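Local coordinates for chorismate mutase and shikimate 5-dehydrogenase fusion protein (Clostridium acetobutylicum, PDB 3FBT) that probably catalyses the reversible NADPH-linked reduction of 3-dehydroshikimate to shikimate, as the dehydrogenase part of a natural fusion with chorismate mutase, at residues A[125-130]-A[183-188]; A[151-156]-A[166-171]; A[172-177]-A[205-210]. One frame throughout, in Å; residues are numbered along the deposited sequence.

Contact 1: residues A[125-130]-A[183-188]. With SO4 (sulfate ion), chain E.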
loop_
_atom_site.group_PDB
_atom_site.type_symbol
_atom_site.label_atom_id
_atom_site.label_comp_id
_atom_site.label_asym_id
_atom_site.label_seq_id
_atom_site.Cartn_x
_atom_site.Cartn_y
_atom_site.Cartn_z
ATOM N N CYS A 125 -38.756 -10.316 -15.349
ATOM C CA CYS A 125 -37.775 -10.100 -14.284
ATOM C C CYS A 125 -38.125 -8.931 -13.377
ATOM O O CYS A 125 -38.377 -7.818 -13.877
ATOM C CB CYS A 125 -36.432 -9.824 -14.907
ATOM S SG CYS A 125 -35.840 -11.243 -15.899
ATOM N N VAL A 126 -38.104 -9.210 -12.078
ATOM C CA VAL A 126 -38.458 -8.233 -11.087
ATOM C C VAL A 126 -37.314 -7.842 -10.164
ATOM O O VAL A 126 -36.786 -8.654 -9.430
ATOM C CB VAL A 126 -39.711 -8.718 -10.255
ATOM C CG1 VAL A 126 -39.954 -7.777 -9.100
ATOM C CG2 VAL A 126 -40.926 -8.730 -11.203
ATOM N N VAL A 127 -36.957 -6.584 -10.172
ATOM C CA VAL A 127 -35.883 -6.111 -9.282
ATOM C C VAL A 127 -36.387 -5.333 -8.076
ATOM O O VAL A 127 -37.147 -4.340 -8.216
ATOM C CB VAL A 127 -34.881 -5.203 -10.065
ATOM C CG1 VAL A 127 -33.688 -4.785 -9.167
ATOM C CG2 VAL A 127 -34.422 -5.844 -11.316
ATOM N N LEU A 128 -35.930 -5.734 -6.889
ATOM C CA LEU A 128 -36.305 -5.038 -5.675
ATOM C C LEU A 128 -35.269 -4.019 -5.234
ATOM O O LEU A 128 -34.100 -4.378 -4.998
ATOM C CB LEU A 128 -36.539 -6.003 -4.522
ATOM C CG LEU A 128 -37.370 -7.234 -4.907
ATOM C CD1 LEU A 128 -37.420 -8.126 -3.662
ATOM C CD2 LEU A 128 -38.698 -6.846 -5.406
ATOM N N GLY A 129 -35.705 -2.766 -5.097
ATOM C CA GLY A 129 -34.831 -1.615 -4.831
ATOM C C GLY A 129 -34.150 -0.962 -6.034
ATOM O O GLY A 129 -33.935 -1.565 -7.083
ATOM N N SER A 130 -33.766 0.295 -5.858
ATOM C CA SER A 130 -33.124 1.069 -6.916
ATOM C C SER A 130 -31.701 1.500 -6.671
ATOM O O SER A 130 -31.133 2.168 -7.523
ATOM C CB SER A 130 -33.923 2.340 -7.131
ATOM O OG SER A 130 -33.928 3.050 -5.913
ATOM N N ILE A 183 -35.422 -10.439 -7.833
ATOM C CA ILE A 183 -34.043 -10.150 -7.405
ATOM C C ILE A 183 -34.035 -9.059 -6.332
ATOM O O ILE A 183 -34.516 -7.953 -6.574
ATOM C CB ILE A 183 -33.225 -9.663 -8.613
ATOM C CG1 ILE A 183 -33.281 -10.701 -9.740
ATOM C CG2 ILE A 183 -31.743 -9.338 -8.196
ATOM C CD1 ILE A 183 -33.144 -10.092 -11.092
ATOM N N ASN A 184 -33.475 -9.352 -5.181
ATOM C CA ASN A 184 -33.365 -8.387 -4.119
ATOM C C ASN A 184 -32.102 -7.566 -4.269
ATOM O O ASN A 184 -31.005 -8.096 -4.206
ATOM C CB ASN A 184 -33.246 -9.092 -2.794
ATOM C CG ASN A 184 -33.113 -8.123 -1.688
ATOM O OD1 ASN A 184 -33.849 -7.133 -1.667
ATOM N ND2 ASN A 184 -32.143 -8.348 -0.765
ATOM N N CYS A 185 -32.255 -6.273 -4.479
ATOM C CA CYS A 185 -31.122 -5.368 -4.509
ATOM C C CYS A 185 -31.136 -4.406 -3.309
ATOM O O CYS A 185 -30.336 -3.476 -3.258
ATOM C CB CYS A 185 -31.186 -4.577 -5.821
ATOM S SG CYS A 185 -30.584 -5.544 -7.194
ATOM N N THR A 186 -32.029 -4.646 -2.349
ATOM C CA THR A 186 -32.225 -3.774 -1.179
ATOM C C THR A 186 -31.363 -4.225 -0.032
ATOM O O THR A 186 -30.874 -5.317 -0.058
ATOM C CB THR A 186 -33.721 -3.850 -0.540
ATOM O OG1 THR A 186 -33.849 -5.031 0.260
ATOM C CG2 THR A 186 -34.780 -3.850 -1.570
ATOM N N PRO A 187 -31.254 -3.391 1.026
ATOM C CA PRO A 187 -30.477 -3.898 2.202
ATOM C C PRO A 187 -31.241 -4.711 3.228
ATOM O O PRO A 187 -30.618 -5.162 4.188
ATOM C CB PRO A 187 -29.918 -2.621 2.885
ATOM C CG PRO A 187 -30.808 -1.514 2.392
ATOM C CD PRO A 187 -31.196 -1.920 0.930
ATOM N N LYS A 188 -32.532 -4.971 3.004
ATOM C CA LYS A 188 -33.319 -5.818 3.916
ATOM C C LYS A 188 -32.871 -7.238 3.785
ATOM O O LYS A 188 -32.764 -7.763 2.681
ATOM C CB LYS A 188 -34.800 -5.746 3.586
ATOM C CG LYS A 188 -35.260 -4.376 3.232
ATOM C CD LYS A 188 -36.650 -4.221 3.705
ATOM C CE LYS A 188 -37.009 -2.735 3.862
ATOM N NZ LYS A 188 -38.488 -2.788 4.024
HETATM S S SO4 E . -35.913 2.070 -2.951
HETATM O O1 SO4 E . -37.120 1.350 -2.456
HETATM O O2 SO4 E . -35.769 3.064 -1.884
HETATM O O3 SO4 E . -34.702 1.229 -2.945
HETATM O O4 SO4 E . -36.007 2.633 -4.290
#
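Strands 124-128 and 181-184 lie side by side and parallel in the central sheet of the NADP-binding, Rossmann-type domain, and 125-130 and 183-188, within 10° of each other, are where the two strands run out of the sheet. Val127 pairs with Ile183 and Leu128 with Asn184. Three backbone bonds close the ladder: Ile183 N to Val126 O, Leu128 N to Ile183 O at 2.7 Å and almost straight (170°), and a more bent one from Cys185 N to Leu128 O. Packing is tight at this last rung, Cys185 CB lying 3.0 Å from Leu128 O.

Val127 and Ile183 share the sheet face lined by Leu141 of helix 134-143. There Val127 CG1, anti to its backbone N, meets Cys185 SG at 3.8 Å. On the other face Leu128 CG leans over Ile183 O at 3.4 Å. Asn184 beside it accepts twice through OD1: from Thr186 OG1 at 2.9 Å on an in-plane lone pair, and from Thr186 N above the amide plane, an Asx turn. Thr186 OG1 in turn receives Lys188 N at 3.0 Å, an ST turn, while Asn184 ND2 is hydrogen-bonded to Asp212 OD1.

Thr186 CG2 packs 3.8 Å from Gly129 N, where the backbone turns through a positive phi (84°) that glycine adopts readily. Ser130 OG donates to sulfate O4 at 2.7 Å and Ser130 N to O3. Gly129 and Ser130 begin the glycine-rich turn predicted to bind NADP(+); the strand end thus presents an N-H and a hydroxyl to an anion, consistent with a place for a cofactor phosphate.

Contact 2: residues A[151-156]-A[166-171]. With SO4 (sulfate ion), chain E.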
loop_
_atom_site.group_PDB
_atom_site.type_symbol
_atom_site.label_atom_id
_atom_site.label_comp_id
_atom_site.label_asym_id
_atom_site.label_seq_id
_atom_site.Cartn_x
_atom_site.Cartn_y
_atom_site.Cartn_z
ATOM N N VAL A 151 -38.975 -2.660 -11.852
ATOM C CA VAL A 151 -38.180 -2.147 -10.757
ATOM C C VAL A 151 -39.114 -1.741 -9.673
ATOM O O VAL A 151 -40.013 -0.951 -9.909
ATOM C CB VAL A 151 -37.405 -0.920 -11.231
ATOM C CG1 VAL A 151 -36.635 -0.267 -10.079
ATOM C CG2 VAL A 151 -36.464 -1.321 -12.449
ATOM N N VAL A 152 -38.948 -2.294 -8.481
ATOM C CA VAL A 152 -39.904 -2.034 -7.440
ATOM C C VAL A 152 -39.265 -1.191 -6.342
ATOM O O VAL A 152 -38.238 -1.556 -5.823
ATOM C CB VAL A 152 -40.403 -3.326 -6.773
ATOM C CG1 VAL A 152 -41.635 -3.021 -5.901
ATOM C CG2 VAL A 152 -40.675 -4.451 -7.843
ATOM N N THR A 153 -39.917 -0.085 -5.978
ATOM C CA THR A 153 -39.322 0.941 -5.129
ATOM C C THR A 153 -40.255 1.417 -3.978
ATOM O O THR A 153 -41.509 1.333 -4.046
ATOM C CB THR A 153 -38.955 2.192 -6.029
ATOM O OG1 THR A 153 -38.454 3.274 -5.227
ATOM C CG2 THR A 153 -40.171 2.693 -6.725
ATOM N N ARG A 154 -39.652 1.998 -2.965
ATOM C CA ARG A 154 -40.459 2.648 -1.923
ATOM C C ARG A 154 -40.881 4.021 -2.372
ATOM O O ARG A 154 -41.777 4.620 -1.795
ATOM C CB ARG A 154 -39.673 2.755 -0.648
ATOM C CG ARG A 154 -39.759 1.533 0.138
ATOM C CD ARG A 154 -38.654 1.514 1.120
ATOM N NE ARG A 154 -37.451 2.098 0.539
ATOM C CZ ARG A 154 -36.415 2.503 1.278
ATOM N NH1 ARG A 154 -36.477 2.386 2.608
ATOM N NH2 ARG A 154 -35.330 3.013 0.709
ATOM N N ASN A 155 -40.231 4.504 -3.410
ATOM C CA ASN A 155 -40.497 5.826 -3.967
ATOM C C ASN A 155 -40.694 5.868 -5.458
ATOM O O ASN A 155 -39.800 6.278 -6.200
ATOM C CB ASN A 155 -39.316 6.753 -3.653
ATOM C CG ASN A 155 -39.720 8.203 -3.645
ATOM O OD1 ASN A 155 -40.328 8.730 -4.610
ATOM N ND2 ASN A 155 -39.376 8.878 -2.564
ATOM N N PRO A 156 -41.881 5.484 -5.915
ATOM C CA PRO A 156 -42.233 5.371 -7.342
ATOM C C PRO A 156 -42.107 6.683 -8.097
ATOM O O PRO A 156 -41.718 6.674 -9.244
ATOM C CB PRO A 156 -43.711 4.929 -7.307
ATOM C CG PRO A 156 -43.935 4.458 -5.945
ATOM C CD PRO A 156 -43.011 5.137 -5.041
ATOM N N PHE A 166 -37.803 1.617 -17.752
ATOM C CA PHE A 166 -38.276 0.405 -17.135
ATOM C C PHE A 166 -39.645 0.652 -16.541
ATOM O O PHE A 166 -39.977 1.775 -16.243
ATOM C CB PHE A 166 -37.281 -0.041 -16.069
ATOM C CG PHE A 166 -35.917 -0.400 -16.628
ATOM C CD1 PHE A 166 -35.751 -1.505 -17.483
ATOM C CD2 PHE A 166 -34.796 0.342 -16.292
ATOM C CE1 PHE A 166 -34.487 -1.835 -18.007
ATOM C CE2 PHE A 166 -33.514 -0.009 -16.812
ATOM C CZ PHE A 166 -33.376 -1.068 -17.653
ATOM N N LYS A 167 -40.435 -0.395 -16.359
ATOM C CA LYS A 167 -41.678 -0.323 -15.591
ATOM C C LYS A 167 -41.385 -0.255 -14.113
ATOM O O LYS A 167 -41.031 -1.296 -13.501
ATOM C CB LYS A 167 -42.526 -1.575 -15.840
ATOM C CG LYS A 167 -43.043 -1.692 -17.288
ATOM C CD LYS A 167 -43.631 -3.119 -17.544
ATOM C CE LYS A 167 -44.706 -3.143 -18.656
ATOM N NZ LYS A 167 -44.048 -3.229 -19.991
ATOM N N VAL A 168 -41.538 0.942 -13.529
ATOM C CA VAL A 168 -41.371 1.172 -12.077
ATOM C C VAL A 168 -42.691 1.060 -11.269
ATOM O O VAL A 168 -43.730 1.636 -11.645
ATOM C CB VAL A 168 -40.724 2.596 -11.815
ATOM C CG1 VAL A 168 -40.717 2.935 -10.332
ATOM C CG2 VAL A 168 -39.331 2.628 -12.362
ATOM N N ILE A 169 -42.669 0.366 -10.150
ATOM C CA ILE A 169 -43.918 0.121 -9.464
ATOM C C ILE A 169 -43.693 0.155 -7.970
ATOM O O ILE A 169 -42.527 0.070 -7.505
ATOM C CB ILE A 169 -44.593 -1.229 -9.943
ATOM C CG1 ILE A 169 -43.781 -2.433 -9.518
ATOM C CG2 ILE A 169 -44.810 -1.156 -11.463
ATOM C CD1 ILE A 169 -44.454 -3.860 -9.886
ATOM N N SER A 170 -44.785 0.268 -7.220
ATOM C CA SER A 170 -44.716 0.202 -5.758
ATOM C C SER A 170 -44.798 -1.196 -5.215
ATOM O O SER A 170 -45.186 -2.161 -5.923
ATOM C CB SER A 170 -45.876 1.011 -5.140
ATOM O OG SER A 170 -47.134 0.481 -5.537
ATOM N N TYR A 171 -44.453 -1.339 -3.939
ATOM C CA TYR A 171 -44.513 -2.642 -3.372
ATOM C C TYR A 171 -45.970 -3.135 -3.393
ATOM O O TYR A 171 -46.253 -4.357 -3.591
ATOM C CB TYR A 171 -43.871 -2.692 -1.990
ATOM C CG TYR A 171 -42.347 -2.849 -2.088
ATOM C CD1 TYR A 171 -41.763 -4.088 -2.077
ATOM C CD2 TYR A 171 -41.511 -1.738 -2.266
ATOM C CE1 TYR A 171 -40.407 -4.240 -2.211
ATOM C CE2 TYR A 171 -40.141 -1.889 -2.388
ATOM C CZ TYR A 171 -39.586 -3.133 -2.341
ATOM O OH TYR A 171 -38.219 -3.286 -2.512
HETATM S S SO4 E . -35.913 2.070 -2.951
HETATM O O1 SO4 E . -37.120 1.350 -2.456
HETATM O O2 SO4 E . -35.769 3.064 -1.884
HETATM O O3 SO4 E . -34.702 1.229 -2.945
HETATM O O4 SO4 E . -36.007 2.633 -4.290
HETATM O O HOH W 1 -43.779 0.965 -2.460
#
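Thr153 OG1 is gripped by three hydrogen bonds: it donates to sulfate O4 at 2.7 Å, accepts from Asn155 N at 2.8 Å in an ST turn, and bonds to Thr159 OG1 in the helix that follows. It lies late in the first strand of a beta-alpha-beta unit, strand 148-153, helix 156-162 and strand 167-170, at the edge of the Rossmann-type sheet. Asn155, at the N-cap of that helix, accepts Lys158 N through OD1.

Arg154 supplies most of the sulfate's bonds in these two segments, and Ser130 adds to them. Arg154 N donates to O1, and the side chain, bent at chi3 (-36°), brings the guanidinium edge to the ion, with NH2 2.6 Å from O2 and NE bonding to O1. In NADP-dependent shikimate dehydrogenases an arginine after this strand commonly contacts the 2'-phosphate, so the sulfate, probably from the crystallisation liquor, may mark that place.

The parallel strands are joined by Val151 N to Lys167 O, Ile169 N to Val151 O and Thr153 N to Ile169 O, each near 3.0 Å. Thr153 CG2 packs on Val168 CG1 at 3.7 Å. Past the ladder a water links Thr153 O to Tyr171 N.

Tyr171 turns its ring edge to Arg154 N. One ring face receives Val152 CG1 in a CH-pi contact, 3.7 Å from the centroid and 6° off the normal.

Contact 3: residues A[172-177]-A[205-210]; sequences DELSNL and AKFSSA
A small peripheral contact, a lysine hydrogen bond to a turn carbonyl with slight apolar packing, joins 172-177 to 205-210 in the Rossmann-type domain, where the turn after the short helix 171-174 meets the loop leading into strand 209-212. Lys206 contributes the largest single share of the area.

Lys206 points its CB toward the turn and runs extended beyond CG, so that the aliphatic chain passes along the backbone and the ammonium reaches the far carbonyl. CD lies 3.4 Å from Leu177 O, and NZ donates to Ser175 O at 2.7 Å, arriving about 45° above the carbonyl plane. That carbonyl belongs to the central peptide of a type I beta turn from Leu174 to Leu177, closed by Leu177 N to Leu174 O at 2.7 Å. Ser175 OG also donates back to Asp172 O at 3.0 Å, tying the turn to the helix before it.

Nearer the sheet, Leu174 CD1 comes up to the edge of the Phe207 ring, 4.4 Å from CZ, a loose contact. Both residues rest on Val126 of strand 124-128, so helix 171-174 and the 205-210 loop share one sheet face, while Ser209 pairs through its backbone with Ile182 of strand 181-184.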
loop_
_atom_site.group_PDB
_atom_site.type_symbol
_atom_site.label_atom_id
_atom_site.label_comp_id
_atom_site.label_asym_id
_atom_site.label_seq_id
_atom_site.Cartn_x
_atom_site.Cartn_y
_atom_site.Cartn_z
ATOM N N ASP A 172 -46.891 -2.195 -3.238
ATOM C CA ASP A 172 -48.296 -2.544 -3.345
ATOM C C ASP A 172 -48.658 -3.128 -4.678
ATOM O O ASP A 172 -49.344 -4.106 -4.730
ATOM C CB ASP A 172 -49.179 -1.324 -3.144
ATOM C CG ASP A 172 -49.057 -0.777 -1.802
ATOM O OD1 ASP A 172 -49.046 -1.558 -0.810
ATOM O OD2 ASP A 172 -48.927 0.472 -1.735
ATOM N N GLU A 173 -48.245 -2.487 -5.757
ATOM C CA GLU A 173 -48.527 -2.991 -7.092
ATOM C C GLU A 173 -47.886 -4.363 -7.348
ATOM O O GLU A 173 -48.346 -5.131 -8.212
ATOM C CB GLU A 173 -48.011 -1.990 -8.118
ATOM C CG GLU A 173 -48.591 -0.565 -7.996
ATOM C CD GLU A 173 -47.933 0.366 -9.001
ATOM O OE1 GLU A 173 -46.825 0.879 -8.712
ATOM O OE2 GLU A 173 -48.476 0.527 -10.123
ATOM N N LEU A 174 -46.831 -4.670 -6.609
ATOM C CA LEU A 174 -46.049 -5.859 -6.923
ATOM C C LEU A 174 -46.890 -7.020 -6.466
ATOM O O LEU A 174 -46.856 -8.093 -7.059
ATOM C CB LEU A 174 -44.742 -5.886 -6.118
ATOM C CG LEU A 174 -43.956 -7.213 -6.133
ATOM C CD1 LEU A 174 -43.455 -7.529 -7.562
ATOM C CD2 LEU A 174 -42.793 -7.147 -5.216
ATOM N N SER A 175 -47.620 -6.815 -5.371
ATOM C CA SER A 175 -48.414 -7.900 -4.818
ATOM C C SER A 175 -49.509 -8.427 -5.772
ATOM O O SER A 175 -50.018 -9.529 -5.571
ATOM C CB SER A 175 -48.934 -7.555 -3.416
ATOM O OG SER A 175 -50.100 -6.787 -3.509
ATOM N N ASN A 176 -49.828 -7.665 -6.820
ATOM C CA ASN A 176 -50.667 -8.141 -7.914
ATOM C C ASN A 176 -49.893 -8.704 -9.129
ATOM O O ASN A 176 -50.500 -9.020 -10.146
ATOM C CB ASN A 176 -51.549 -7.001 -8.452
ATOM C CG ASN A 176 -52.370 -6.328 -7.374
ATOM O OD1 ASN A 176 -52.998 -6.994 -6.566
ATOM N ND2 ASN A 176 -52.349 -4.997 -7.345
ATOM N N LEU A 177 -48.564 -8.813 -9.055
ATOM C CA LEU A 177 -47.824 -9.230 -10.245
ATOM C C LEU A 177 -47.304 -10.686 -10.170
ATOM O O LEU A 177 -46.859 -11.143 -9.126
ATOM C CB LEU A 177 -46.702 -8.270 -10.569
ATOM C CG LEU A 177 -46.445 -8.422 -12.074
ATOM C CD1 LEU A 177 -46.958 -7.196 -12.846
ATOM C CD2 LEU A 177 -44.972 -8.738 -12.386
ATOM N N ALA A 205 -43.641 -16.431 -3.631
ATOM C CA ALA A 205 -44.214 -17.712 -4.124
ATOM C C ALA A 205 -44.715 -17.657 -5.519
ATOM O O ALA A 205 -45.044 -18.678 -6.099
ATOM C CB ALA A 205 -45.329 -18.216 -3.197
ATOM N N LYS A 206 -44.758 -16.478 -6.097
ATOM C CA LYS A 206 -45.263 -16.370 -7.434
ATOM C C LYS A 206 -44.173 -16.353 -8.430
ATOM O O LYS A 206 -44.420 -16.031 -9.570
ATOM C CB LYS A 206 -46.098 -15.102 -7.637
ATOM C CG LYS A 206 -47.069 -14.837 -6.528
ATOM C CD LYS A 206 -47.873 -13.620 -6.971
ATOM C CE LYS A 206 -48.532 -12.850 -5.806
ATOM N NZ LYS A 206 -49.558 -12.024 -6.463
ATOM N N PHE A 207 -42.955 -16.685 -8.055
ATOM C CA PHE A 207 -41.891 -16.587 -9.086
ATOM C C PHE A 207 -41.273 -17.944 -9.179
ATOM O O PHE A 207 -41.476 -18.753 -8.312
ATOM C CB PHE A 207 -40.860 -15.515 -8.655
ATOM C CG PHE A 207 -41.402 -14.127 -8.722
ATOM C CD1 PHE A 207 -41.122 -13.314 -9.801
ATOM C CD2 PHE A 207 -42.248 -13.650 -7.731
ATOM C CE1 PHE A 207 -41.658 -12.042 -9.885
ATOM C CE2 PHE A 207 -42.779 -12.380 -7.811
ATOM C CZ PHE A 207 -42.488 -11.592 -8.874
ATOM N N SER A 208 -40.484 -18.220 -10.192
ATOM C CA SER A 208 -39.810 -19.531 -10.140
ATOM C C SER A 208 -38.299 -19.484 -9.814
ATOM O O SER A 208 -37.688 -20.525 -9.678
ATOM C CB SER A 208 -40.046 -20.270 -11.422
ATOM O OG SER A 208 -39.581 -19.441 -12.452
ATOM N N SER A 209 -37.705 -18.287 -9.695
ATOM C CA SER A 209 -36.347 -18.114 -9.125
ATOM C C SER A 209 -36.215 -16.868 -8.211
ATOM O O SER A 209 -36.671 -15.788 -8.567
ATOM C CB SER A 209 -35.377 -17.961 -10.245
ATOM O OG SER A 209 -35.209 -19.192 -10.852
ATOM N N ALA A 210 -35.591 -17.031 -7.045
ATOM C CA ALA A 210 -35.356 -15.959 -6.162
ATOM C C ALA A 210 -33.845 -15.763 -6.146
ATOM O O ALA A 210 -33.174 -16.728 -5.820
ATOM C CB ALA A 210 -35.819 -16.353 -4.771
#

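In the fold
From the N-terminal side, strand 124-128 opens contact 1, and its loop closes only when strand 181-184 returns beside it. In between, strands 148-153 and 167-170 pair in contact 2, joined by the crossover through helix 156-162 and lying wholly within that longer span. The chain then enters helix 171-174 and opens contact 3 before contact 1 has closed, and finishes it only at 205-210, so contacts 1 and 3 cross, whereas 2 and 3 follow in series. Val127 O and Val152 N, probably hydrogen-bonded, join the ladders of contacts 1 and 2 across neighbouring strands, and one sulfate touches both. Ile169 CD1 packs on Leu174 CA, tying contact 2 to contact 3.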